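Long-range contact in nicotinamide-nucleotide adenylyltransferase NadR family / Ribosylnicotinamide kinase (Lactococcus lactis subsp. cremoris, PDB 6GYE), which probably phosphorylates nicotinamide riboside and adenylylates the resulting nucleotide to make NAD+: residues 265-270 with 325-330. Numbering follows the deposited sequence.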
loop_
_atom_site.group_PDB
_atom_site.type_symbol
_atom_site.label_atom_id
_atom_site.label_comp_id
_atom_site.label_asym_id
_atom_site.label_seq_id
_atom_site.Cartn_x
_atom_site.Cartn_y
_atom_site.Cartn_z
ATOM N N THR A 265 -6.004 21.412 -3.471
ATOM C CA THR A 265 -6.634 22.258 -2.458
ATOM C C THR A 265 -5.668 23.316 -1.950
ATOM O O THR A 265 -6.084 24.439 -1.650
ATOM C CB THR A 265 -7.131 21.419 -1.284
ATOM O OG1 THR A 265 -8.012 20.411 -1.772
ATOM C CG2 THR A 265 -7.905 22.300 -0.240
ATOM N N ARG A 266 -4.373 22.983 -1.875
ATOM C CA ARG A 266 -3.385 23.946 -1.405
ATOM C C ARG A 266 -3.198 25.085 -2.394
ATOM O O ARG A 266 -2.851 26.202 -1.997
ATOM C CB ARG A 266 -2.052 23.243 -1.128
ATOM C CG ARG A 266 -1.053 24.093 -0.347
ATOM C CD ARG A 266 0.237 23.318 -0.033
ATOM N NE ARG A 266 1.214 24.125 0.709
ATOM C CZ ARG A 266 2.231 24.773 0.153
ATOM N NH1 ARG A 266 2.417 24.708 -1.154
ATOM N NH2 ARG A 266 3.072 25.474 0.901
ATOM N N VAL A 267 -3.407 24.831 -3.679
ATOM C CA VAL A 267 -3.344 25.916 -4.642
ATOM C C VAL A 267 -4.492 26.891 -4.413
ATOM O O VAL A 267 -4.284 28.109 -4.345
ATOM C CB VAL A 267 -3.338 25.362 -6.076
ATOM C CG1 VAL A 267 -3.478 26.501 -7.065
ATOM C CG2 VAL A 267 -2.052 24.555 -6.341
ATOM N N TYR A 268 -5.721 26.374 -4.264
ATOM C CA TYR A 268 -6.847 27.265 -3.997
ATOM C C TYR A 268 -6.641 28.044 -2.706
ATOM O O TYR A 268 -6.856 29.264 -2.671
ATOM C CB TYR A 268 -8.158 26.488 -3.945
ATOM C CG TYR A 268 -8.647 26.044 -5.299
ATOM C CD1 TYR A 268 -8.885 26.973 -6.311
ATOM C CD2 TYR A 268 -8.867 24.695 -5.576
ATOM C CE1 TYR A 268 -9.321 26.570 -7.566
ATOM C CE2 TYR A 268 -9.325 24.282 -6.827
ATOM C CZ TYR A 268 -9.543 25.220 -7.817
ATOM O OH TYR A 268 -9.988 24.815 -9.057
ATOM N N ALA A 269 -6.200 27.362 -1.644
ATOM C CA ALA A 269 -5.975 28.045 -0.374
ATOM C C ALA A 269 -4.961 29.172 -0.526
ATOM O O ALA A 269 -5.182 30.284 -0.026
ATOM C CB ALA A 269 -5.509 27.053 0.695
ATOM N N LYS A 270 -3.860 28.913 -1.241
ATOM C CA LYS A 270 -2.835 29.939 -1.420
ATOM C C LYS A 270 -3.393 31.140 -2.168
ATOM O O LYS A 270 -3.074 32.286 -1.838
ATOM C CB LYS A 270 -1.618 29.354 -2.150
ATOM C CG LYS A 270 -0.431 30.302 -2.271
ATOM C CD LYS A 270 0.145 30.667 -0.896
ATOM C CE LYS A 270 1.526 31.313 -0.995
ATOM N NZ LYS A 270 2.633 30.289 -0.939
ATOM N N GLU A 325 -0.248 28.404 -12.989
ATOM C CA GLU A 325 1.101 28.806 -12.593
ATOM C C GLU A 325 1.376 28.446 -11.143
ATOM O O GLU A 325 2.473 27.991 -10.808
ATOM C CB GLU A 325 1.320 30.307 -12.808
ATOM C CG GLU A 325 1.167 30.805 -14.248
ATOM C CD GLU A 325 1.997 30.027 -15.270
ATOM O OE1 GLU A 325 3.067 29.481 -14.915
ATOM O OE2 GLU A 325 1.570 29.957 -16.444
ATOM N N GLU A 326 0.398 28.645 -10.262
ATOM C CA GLU A 326 0.637 28.327 -8.861
ATOM C C GLU A 326 0.747 26.822 -8.662
ATOM O O GLU A 326 1.576 26.351 -7.871
ATOM C CB GLU A 326 -0.467 28.921 -7.989
ATOM C CG GLU A 326 -0.339 28.578 -6.512
ATOM C CD GLU A 326 0.920 29.147 -5.868
ATOM O OE1 GLU A 326 1.560 30.057 -6.452
ATOM O OE2 GLU A 326 1.272 28.680 -4.762
ATOM N N LEU A 327 -0.065 26.055 -9.391
ATOM C CA LEU A 327 0.017 24.601 -9.307
ATOM C C LEU A 327 1.395 24.114 -9.731
ATOM O O LEU A 327 2.020 23.298 -9.039
ATOM C CB LEU A 327 -1.069 23.958 -10.172
ATOM C CG LEU A 327 -1.016 22.428 -10.338
ATOM C CD1 LEU A 327 -1.231 21.679 -9.019
ATOM C CD2 LEU A 327 -2.011 21.952 -11.372
ATOM N N MET A 328 1.896 24.620 -10.862
ATOM C CA MET A 328 3.214 24.200 -11.322
ATOM C C MET A 328 4.299 24.608 -10.329
ATOM O O MET A 328 5.224 23.832 -10.064
ATOM C CB MET A 328 3.499 24.761 -12.715
ATOM C CG MET A 328 2.574 24.222 -13.818
ATOM S SD MET A 328 2.351 22.413 -13.896
ATOM C CE MET A 328 4.048 21.861 -14.071
ATOM N N ARG A 329 4.204 25.813 -9.764
ATOM C CA ARG A 329 5.130 26.198 -8.698
ATOM C C ARG A 329 5.123 25.167 -7.575
ATOM O O ARG A 329 6.176 24.731 -7.103
ATOM C CB ARG A 329 4.770 27.561 -8.107
ATOM C CG ARG A 329 5.531 28.749 -8.621
ATOM C CD ARG A 329 5.145 29.994 -7.827
ATOM N NE ARG A 329 3.742 30.389 -7.971
ATOM C CZ ARG A 329 3.261 31.129 -8.967
ATOM N NH1 ARG A 329 4.078 31.560 -9.926
ATOM N NH2 ARG A 329 1.964 31.442 -8.993
ATOM N N GLN A 330 3.929 24.777 -7.124
ATOM C CA GLN A 330 3.844 23.880 -5.979
ATOM C C GLN A 330 4.310 22.473 -6.333
ATOM O O GLN A 330 5.018 21.840 -5.543
ATOM C CB GLN A 330 2.421 23.877 -5.415
ATOM C CG GLN A 330 2.009 25.244 -4.831
ATOM C CD GLN A 330 0.862 25.139 -3.824
ATOM O OE1 GLN A 330 0.651 24.087 -3.220
ATOM N NE2 GLN A 330 0.124 26.234 -3.639
HETATM O O HOH W 1 3.680 28.553 -3.094
#
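Val267 on helix 262-272 lies against Leu327 on helix 320-333, where the axes of the two segments come within 9.4 Å at 121° between their N-to-C directions. Both helices belong to the P-loop NTPase domain, whose parallel sheet has strand 255-259, just before helix 262-272 in the chain, as one of its edges, and their packing illustrates how a largely buried contact between two helices can join a small apolar contact to a polar network. Val267 places CG2 3.6 Å from Leu327 CA, while its CG1 lies against CG of Glu326. Gln330, extended beyond CG, reaches across with both ends of its amide. Its OE1 takes a weak bond from Arg266 NH1 at 2.8 Å, the guanidinium and amide planes being 78° apart, and its NE2 gives a long, weak one to Arg266 O. The guanidinium of Arg266 also forms salt bridges, from NH2 to Glu282 and from NH1 to Glu333. Within helix 320-333, Glu326 fixes the amide by accepting from Gln330 NE2 (2.9 Å) on the anti lone pair of OE2, and its OE1 forms a salt bridge with Arg329, gripped side-on by NE and NH2. An alanine in place of Glu326 would probably leave Arg329 without its carboxylate mate and the Gln330 amide freer to turn. Lys270 crosses Glu326 at about a right angle, and a water bridges the two, accepting from Lys270 NZ at 3.0 Å and donating to Glu326 OE2 at 2.9 Å.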